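Local coordinates for chitin oligosaccharide binding protein NagB2 (PDB 7EHU) that binds short chitin oligosaccharides, N,N'-diacetylchitobiose and N,N',N''-triacetylchitotriose, and probably acts as the extracellular solute-binding protein that hands them to an ABC transporter, at residues I117-L123 and K333-K337; Y340-G346 and S357-V361. Residues are numbered along the deposited sequence.

Contacts 1 and 2 lie on the same side of the chain's centre, their own centres about 14 Å apart, and follow one another along the sequence: contact 1 (117-123 with 333-337) spans 209 intervening residues, whereas contact 2 (340-346 with 357-361) closes a short excursion. They share consecutive elements, since helix 326-339 of contact 1 is followed, after Tyr340 and Thr341, by helix 342-352 of contact 2. The two also touch: CD2 of Leu123 lies 3.5 Å from O of Tyr340 and 3.6 Å from CE of Met358. Leu123 thus links the two contacts, and in contact 2 the side chain of Ser357 is about 8 Å from a bound sugar.

Contact 1. Residues I117-L123 and K333-K337; sequences ILKELGL and KAFIK
The axes of helix 117-121 and helix 333-337 cross 10.7 Å apart at closest approach and at -58°; the nearest CA pairs are Ile117-Lys333 (7.1 Å) and Leu121-Lys337 (6.4 Å). The one polar link is at the solvent-facing edge: Glu120, extended with chi1 and chi2 both t, brings OE1 to 3.3 Å from NZ of Lys333, a salt bridge whose hydrogen bond is weak. The aliphatic part of Lys333 (chi1 m) serves as packing surface, its CD 4.0 Å from CG1 of Ile117. Lys337 takes another course: its NZ forms a salt bridge with Glu60, while its CB lies 4.0 Å from CD2 of Leu121. This is plain packing of helix 115-121 against helix 326-339 in a solute-binding protein of the PBP clan. Helix 115-121 finishes in a Schellman motif, with Gly122 at positive phi (73°), Leu123 N bonded to Leu118 O (2.9 Å) and Gly122 N to Lys119 O (3.3 Å), so the carbonyls of Leu118 and Lys119 are met by the reversing backbone. That reversal brings Leu123 back to the interface. Around Ile336, with chi1 m and chi2 t, gather Leu121 (CD1 to CG2 of Ile336, 3.6 Å), Leu123 (CD1 to the same CG2, 3.9 Å) and Ile117 (CG2 to CD1 of Ile336, 4.2 Å). Lys333 O accepts Lys337 N at 2.9 Å within its helix. Ile336 and Leu118 both reach Leu142 of strand 138-154.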
ATOM      1  N   ILE A 117       4.782   2.132  26.309  1.00 12.05           N
ATOM      2  CA  ILE A 117       4.346   3.452  25.879  1.00 11.88           C
ATOM      3  C   ILE A 117       2.859   3.452  25.581  1.00 11.97           C
ATOM      4  O   ILE A 117       2.135   4.386  25.951  1.00 12.43           O
ATOM      5  CB  ILE A 117       5.169   3.921  24.667  1.00 13.44           C
ATOM      6  CG1 ILE A 117       6.580   4.264  25.118  1.00 14.99           C
ATOM      7  CG2 ILE A 117       4.486   5.107  23.967  1.00 14.21           C
ATOM      8  CD1 ILE A 117       7.597   4.220  24.000  1.00 15.81           C
ATOM      9  N   LEU A 118       2.377   2.410  24.902  1.00 11.88           N
ATOM     10  CA  LEU A 118       0.957   2.369  24.587  1.00 12.28           C
ATOM     11  C   LEU A 118       0.107   2.312  25.848  1.00 12.71           C
ATOM     12  O   LEU A 118      -0.944   2.966  25.927  1.00 13.32           O
ATOM     13  CB  LEU A 118       0.632   1.193  23.673  1.00 13.30           C
ATOM     14  CG  LEU A 118       1.227   1.271  22.264  1.00 14.76           C
ATOM     15  CD1 LEU A 118       0.796   0.056  21.473  1.00 17.08           C
ATOM     16  CD2 LEU A 118       0.843   2.539  21.522  1.00 16.39           C
ATOM     17  N   LYS A 119       0.533   1.526  26.843  1.00 13.23           N
ATOM     18  CA  LYS A 119      -0.159   1.525  28.132  1.00 13.65           C
ATOM     19  C   LYS A 119      -0.158   2.919  28.758  1.00 12.47           C
ATOM     20  O   LYS A 119      -1.186   3.405  29.239  1.00 13.83           O
ATOM     21  CB  LYS A 119       0.495   0.497  29.069  1.00 15.87           C
ATOM     22  CG  LYS A 119      -0.288   0.223  30.346  1.00 21.25           C
ATOM     23  CD  LYS A 119       0.512  -0.594  31.363  1.00 25.37           C
ATOM     24  CE  LYS A 119       0.167  -0.167  32.820  1.00 28.81           C
ATOM     25  NZ  LYS A 119       1.114  -0.699  33.832  1.00 30.98           N
ATOM     26  N   GLU A 120       0.996   3.584  28.750  1.00 13.07           N
ATOM     27  CA  GLU A 120       1.091   4.928  29.323  1.00 13.74           C
ATOM     28  C   GLU A 120       0.127   5.896  28.647  1.00 12.75           C
ATOM     29  O   GLU A 120      -0.468   6.745  29.312  1.00 13.90           O
ATOM     30  CB  GLU A 120       2.522   5.454  29.178  1.00 16.64           C
ATOM     31  CG  GLU A 120       2.732   6.850  29.769  1.00 19.69           C
ATOM     32  CD  GLU A 120       4.195   7.267  29.835  1.00 23.14           C
ATOM     33  OE1 GLU A 120       5.071   6.405  30.056  1.00 26.05           O
ATOM     34  OE2 GLU A 120       4.460   8.471  29.664  1.00 25.33           O
ATOM     35  N   LEU A 121      -0.017   5.803  27.330  1.00 11.52           N
ATOM     36  CA  LEU A 121      -0.798   6.751  26.550  1.00 11.63           C
ATOM     37  C   LEU A 121      -2.255   6.333  26.367  1.00 11.79           C
ATOM     38  O   LEU A 121      -3.005   7.035  25.689  1.00 12.66           O
ATOM     39  CB  LEU A 121      -0.150   6.946  25.179  1.00 11.48           C
ATOM     40  CG  LEU A 121       1.250   7.550  25.201  1.00 12.83           C
ATOM     41  CD1 LEU A 121       1.781   7.679  23.773  1.00 12.99           C
ATOM     42  CD2 LEU A 121       1.287   8.885  25.911  1.00 14.97           C
ATOM     43  N   GLY A 122      -2.675   5.206  26.938  1.00 11.16           N
ATOM     44  CA  GLY A 122      -4.034   4.740  26.762  1.00 11.30           C
ATOM     45  C   GLY A 122      -4.370   4.182  25.397  1.00 10.89           C
ATOM     46  O   GLY A 122      -5.554   4.105  25.053  1.00 11.09           O
ATOM     47  N   LEU A 123      -3.367   3.747  24.632  1.00 10.89           N
ATOM     48  CA  LEU A 123      -3.517   3.378  23.228  1.00 10.72           C
ATOM     49  C   LEU A 123      -3.478   1.872  22.988  1.00 11.29           C
ATOM     50  O   LEU A 123      -3.590   1.449  21.839  1.00 11.30           O
ATOM     51  CB  LEU A 123      -2.417   4.068  22.402  1.00 11.67           C
ATOM     52  CG  LEU A 123      -2.598   5.572  22.176  1.00 12.30           C
ATOM     53  CD1 LEU A 123      -1.300   6.163  21.593  1.00 13.45           C
ATOM     54  CD2 LEU A 123      -3.772   5.882  21.269  1.00 12.55           C
ATOM     55  N   LYS A 333       7.377  10.145  22.682  1.00 11.43           N
ATOM     56  CA  LYS A 333       6.110   9.800  23.314  1.00 12.39           C
ATOM     57  C   LYS A 333       5.074  10.891  23.076  1.00 11.14           C
ATOM     58  O   LYS A 333       3.900  10.597  22.837  1.00 11.94           O
ATOM     59  CB  LYS A 333       6.311   9.587  24.811  1.00 15.82           C
ATOM     60  CG  LYS A 333       7.061   8.317  25.171  1.00 19.99           C
ATOM     61  CD  LYS A 333       6.842   7.926  26.641  1.00 24.01           C
ATOM     62  CE  LYS A 333       8.124   7.549  27.364  1.00 27.54           C
ATOM     63  NZ  LYS A 333       7.920   7.581  28.843  1.00 29.06           N
ATOM     64  N   ALA A 334       5.487  12.155  23.155  1.00 11.81           N
ATOM     65  CA  ALA A 334       4.564  13.260  22.906  1.00 11.98           C
ATOM     66  C   ALA A 334       4.068  13.252  21.467  1.00 11.44           C
ATOM     67  O   ALA A 334       2.891  13.530  21.205  1.00 11.97           O
ATOM     68  CB  ALA A 334       5.221  14.600  23.259  1.00 13.15           C
ATOM     69  N   PHE A 335       4.953  12.935  20.523  1.00 11.12           N
ATOM     70  CA  PHE A 335       4.533  12.836  19.136  1.00 10.66           C
ATOM     71  C   PHE A 335       3.488  11.734  18.967  1.00  9.96           C
ATOM     72  O   PHE A 335       2.457  11.935  18.310  1.00  9.93           O
ATOM     73  CB  PHE A 335       5.729  12.553  18.222  1.00 11.30           C
ATOM     74  CG  PHE A 335       5.316  12.235  16.809  1.00 10.59           C
ATOM     75  CD1 PHE A 335       4.923  13.249  15.945  1.00 11.31           C
ATOM     76  CD2 PHE A 335       5.245  10.932  16.369  1.00 11.18           C
ATOM     77  CE1 PHE A 335       4.501  12.971  14.668  1.00 11.57           C
ATOM     78  CE2 PHE A 335       4.818  10.646  15.074  1.00 11.48           C
ATOM     79  CZ  PHE A 335       4.431  11.665  14.232  1.00 12.28           C
ATOM     80  N   ILE A 336       3.733  10.560  19.557  1.00  9.54           N
ATOM     81  CA  ILE A 336       2.767   9.464  19.458  1.00 10.02           C
ATOM     82  C   ILE A 336       1.422   9.904  20.031  1.00  9.84           C
ATOM     83  O   ILE A 336       0.361   9.691  19.429  1.00 10.21           O
ATOM     84  CB  ILE A 336       3.309   8.187  20.131  1.00  9.51           C
ATOM     85  CG1 ILE A 336       4.526   7.644  19.372  1.00 10.20           C
ATOM     86  CG2 ILE A 336       2.225   7.112  20.269  1.00 10.02           C
ATOM     87  CD1 ILE A 336       5.308   6.633  20.143  1.00 10.93           C
ATOM     88  N   LYS A 337       1.465  10.545  21.202  1.00 11.05           N
ATOM     89  CA  LYS A 337       0.258  11.027  21.859  1.00 11.13           C
ATOM     90  C   LYS A 337      -0.532  11.967  20.966  1.00 11.34           C
ATOM     91  O   LYS A 337      -1.776  11.941  20.960  1.00 12.10           O
ATOM     92  CB  LYS A 337       0.649  11.738  23.155  1.00 13.08           C
ATOM     93  CG  LYS A 337      -0.521  12.376  23.898  1.00 15.52           C
ATOM     94  CD  LYS A 337      -0.091  13.278  25.059  1.00 17.80           C
ATOM     95  CE  LYS A 337       0.664  14.482  24.591  1.00 21.38           C
ATOM     96  NZ  LYS A 337      -0.229  15.672  24.382  1.00 23.29           N
TER

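Contact 2. Residues Y340-G346 and S357-V361; sequences YTLEIQG and SMKGV
Tyr340 (phi/psi -93/76) is the first residue to leave the preceding helix, Thr341 is extended at the N-cap position, its side chain making no capping bond, and 342-346 begin helix 342-352; segment 357-361 is an irregular strip alongside, extended at Met358 and Lys359 and turning at Gly360 (phi 91°). The nearest CA pair is Gly346-Val361, 5.9 Å. Hydrogen bonding centres on Gln345, with chi1 m and chi2 near -103°. Its OE1 accepts two successive backbone amides, Ser357 N at 2.8 Å and Met358 N at 3.1 Å, and its NE2 donates weakly to OG of Ser357 at 3.2 Å. A side-chain amide thus ties Ser357 and Met358 of the loop to the helix. The apolar part is built on Met358, chi1 m, chi2 t, chi3 p: Met358 SD comes 3.5 Å from Tyr340 C and 4.0 Å from Tyr340 CB, and Met358 CB 3.6 Å from Leu342 CD2. That same CD2 lies 3.4 Å from O of Lys359 and 4.0 Å from CG2 of Val361, whose CG1 meets CA of Gly346 at 3.9 Å. The side chain of Ser357 is about 8 Å from a bound N-acetylglucosamine, near the sugar pocket. Strand 138-154 borders the contact: Pro143 O takes the Ser357 hydroxyl, Glu144 O weakly accepts Gln345 NE2, and Tyr340 OH bonds weakly to Leu142 O, while Ile344 packs on helix 44-60.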
ATOM      1  N   TYR A 340      -1.540   9.957  17.131  1.00  8.96           N
ATOM      2  CA  TYR A 340      -2.473   8.825  17.193  1.00  8.21           C
ATOM      3  C   TYR A 340      -3.621   9.195  18.121  1.00  8.93           C
ATOM      4  O   TYR A 340      -3.699   8.776  19.270  1.00  9.70           O
ATOM      5  CB  TYR A 340      -1.734   7.556  17.615  1.00  9.44           C
ATOM      6  CG  TYR A 340      -0.735   7.120  16.578  1.00  8.76           C
ATOM      7  CD1 TYR A 340      -1.138   6.411  15.454  1.00  9.31           C
ATOM      8  CD2 TYR A 340       0.611   7.431  16.696  1.00  9.02           C
ATOM      9  CE1 TYR A 340      -0.235   6.014  14.493  1.00  8.73           C
ATOM     10  CE2 TYR A 340       1.525   7.039  15.745  1.00  9.36           C
ATOM     11  CZ  TYR A 340       1.103   6.348  14.642  1.00  9.38           C
ATOM     12  OH  TYR A 340       2.020   5.959  13.704  1.00  9.82           O
ATOM     13  N   THR A 341      -4.516  10.028  17.604  1.00  9.77           N
ATOM     14  CA  THR A 341      -5.713  10.428  18.334  0.54 10.95           C
ATOM     15  C   THR A 341      -6.863  10.485  17.340  1.00 10.69           C
ATOM     16  O   THR A 341      -6.656  10.684  16.139  1.00 10.74           O
ATOM     17  CB  THR A 341      -5.383  11.724  19.110  0.54 14.62           C
ATOM     18  OG1 THR A 341      -6.471  12.093  19.957  0.54 14.46           O
ATOM     19  CG2 THR A 341      -5.039  12.870  18.160  0.54 16.15           C
ATOM     20  N   LEU A 342      -8.076  10.267  17.834  1.00 10.85           N
ATOM     21  CA  LEU A 342      -9.203  10.170  16.911  1.00 11.48           C
ATOM     22  C   LEU A 342      -9.485  11.495  16.216  1.00 11.44           C
ATOM     23  O   LEU A 342     -10.076  11.523  15.148  1.00 12.48           O
ATOM     24  CB  LEU A 342     -10.466   9.689  17.637  1.00 11.65           C
ATOM     25  CG  LEU A 342     -10.407   8.266  18.187  1.00 11.70           C
ATOM     26  CD1 LEU A 342     -11.798   7.768  18.565  1.00 12.11           C
ATOM     27  CD2 LEU A 342      -9.764   7.309  17.216  1.00 13.05           C
ATOM     28  N   GLU A 343      -9.089  12.590  16.798  1.00 12.81           N
ATOM     29  CA  GLU A 343      -9.262  13.876  16.180  1.00 15.26           C
ATOM     30  C   GLU A 343      -8.393  14.052  14.940  1.00 14.75           C
ATOM     31  O   GLU A 343      -8.880  14.469  13.874  1.00 15.84           O
ATOM     32  CB  GLU A 343      -9.571  14.815  17.368  1.00 21.31           C
ATOM     33  CG  GLU A 343      -9.790  16.274  17.060  1.00 24.16           C
ATOM     34  CD  GLU A 343     -10.158  17.088  18.296  1.00 25.73           C
ATOM     35  OE1 GLU A 343     -10.270  16.970  19.449  1.00 25.52           O
ATOM     36  OE2 GLU A 343      -9.018  17.750  18.342  1.00 26.56           O
ATOM     37  N   ILE A 344      -7.190  13.512  14.982  1.00 13.32           N
ATOM     38  CA  ILE A 344      -6.318  13.531  13.811  1.00 13.15           C
ATOM     39  C   ILE A 344      -6.805  12.518  12.772  1.00 12.01           C
ATOM     40  O   ILE A 344      -6.886  12.812  11.574  1.00 13.71           O
ATOM     41  CB  ILE A 344      -4.865  13.254  14.244  1.00 13.52           C
ATOM     42  CG1 ILE A 344      -4.327  14.382  15.149  1.00 14.62           C
ATOM     43  CG2 ILE A 344      -3.960  13.052  13.025  1.00 13.80           C
ATOM     44  CD1 ILE A 344      -4.310  15.758  14.527  1.00 15.54           C
ATOM     45  N   GLN A 345      -7.142  11.305  13.225  1.00 10.14           N
ATOM     46  CA  GLN A 345      -7.641  10.282  12.317  1.00 10.37           C
ATOM     47  C   GLN A 345      -8.933  10.732  11.646  1.00 11.07           C
ATOM     48  O   GLN A 345      -9.168  10.436  10.468  1.00 11.94           O
ATOM     49  CB  GLN A 345      -7.878   8.989  13.095  1.00  9.78           C
ATOM     50  CG  GLN A 345      -6.626   8.377  13.679  1.00 10.49           C
ATOM     51  CD  GLN A 345      -6.125   7.187  12.900  1.00  9.49           C
ATOM     52  OE1 GLN A 345      -6.904   6.327  12.493  1.00  9.96           O
ATOM     53  NE2 GLN A 345      -4.820   7.131  12.669  1.00 11.12           N
ATOM     54  N   GLY A 346      -9.790  11.431  12.388  1.00 11.74           N
ATOM     55  CA  GLY A 346     -11.044  11.897  11.830  1.00 13.20           C
ATOM     56  C   GLY A 346     -10.860  13.016  10.825  1.00 14.55           C
ATOM     57  O   GLY A 346     -11.602  13.105   9.840  1.00 15.85           O
ATOM     58  N   SER A 357      -6.764   3.906  11.095  1.00  9.23           N
ATOM     59  CA  SER A 357      -6.182   2.748  11.766  1.00  8.73           C
ATOM     60  C   SER A 357      -6.685   2.568  13.189  1.00  8.82           C
ATOM     61  O   SER A 357      -6.439   1.512  13.785  1.00  9.29           O
ATOM     62  CB  SER A 357      -4.661   2.864  11.794  1.00  9.31           C
ATOM     63  OG  SER A 357      -4.298   4.027  12.505  1.00  9.20           O
ATOM     64  N   MET A 358      -7.367   3.570  13.749  1.00  8.51           N
ATOM     65  CA  MET A 358      -7.864   3.557  15.118  1.00  8.57           C
ATOM     66  C   MET A 358      -9.373   3.423  15.097  1.00  8.93           C
ATOM     67  O   MET A 358     -10.034   3.900  14.177  1.00  9.78           O
ATOM     68  CB  MET A 358      -7.485   4.883  15.793  1.00  9.47           C
ATOM     69  CG  MET A 358      -5.967   4.993  16.017  1.00  9.72           C
ATOM     70  SD  MET A 358      -5.491   6.542  16.783  1.00 10.26           S
ATOM     71  CE  MET A 358      -6.055   6.195  18.470  1.00 11.47           C
ATOM     72  N   LYS A 359      -9.898   2.745  16.114  1.00  9.55           N
ATOM     73  CA  LYS A 359     -11.324   2.455  16.226  1.00  9.63           C
ATOM     74  C   LYS A 359     -12.130   3.659  16.698  1.00 10.35           C
ATOM     75  O   LYS A 359     -11.655   4.494  17.451  1.00 11.46           O
ATOM     76  CB  LYS A 359     -11.539   1.331  17.249  1.00 11.20           C
ATOM     77  CG  LYS A 359     -10.864   0.010  16.912  1.00 13.53           C
ATOM     78  CD  LYS A 359     -10.947  -0.972  18.064  1.00 16.50           C
ATOM     79  CE  LYS A 359      -9.842  -1.969  18.052  1.00 18.32           C
ATOM     80  NZ  LYS A 359      -9.770  -2.754  19.291  1.00 17.47           N
ATOM     81  N   GLY A 360     -13.388   3.713  16.280  1.00 10.78           N
ATOM     82  CA  GLY A 360     -14.308   4.681  16.837  1.00 12.02           C
ATOM     83  C   GLY A 360     -14.416   6.021  16.148  1.00 12.20           C
ATOM     84  O   GLY A 360     -15.076   6.918  16.688  1.00 12.63           O
ATOM     85  N   VAL A 361     -13.794   6.200  14.984  1.00 11.23           N
ATOM     86  CA  VAL A 361     -13.982   7.446  14.243  1.00 11.91           C
ATOM     87  C   VAL A 361     -15.422   7.478  13.735  1.00 13.57           C
ATOM     88  O   VAL A 361     -15.828   6.557  13.027  1.00 13.88           O
ATOM     89  CB  VAL A 361     -12.983   7.547  13.081  1.00 12.09           C
ATOM     90  CG1 VAL A 361     -13.287   8.762  12.232  1.00 13.39           C
ATOM     91  CG2 VAL A 361     -11.551   7.546  13.590  1.00 12.49           C
TER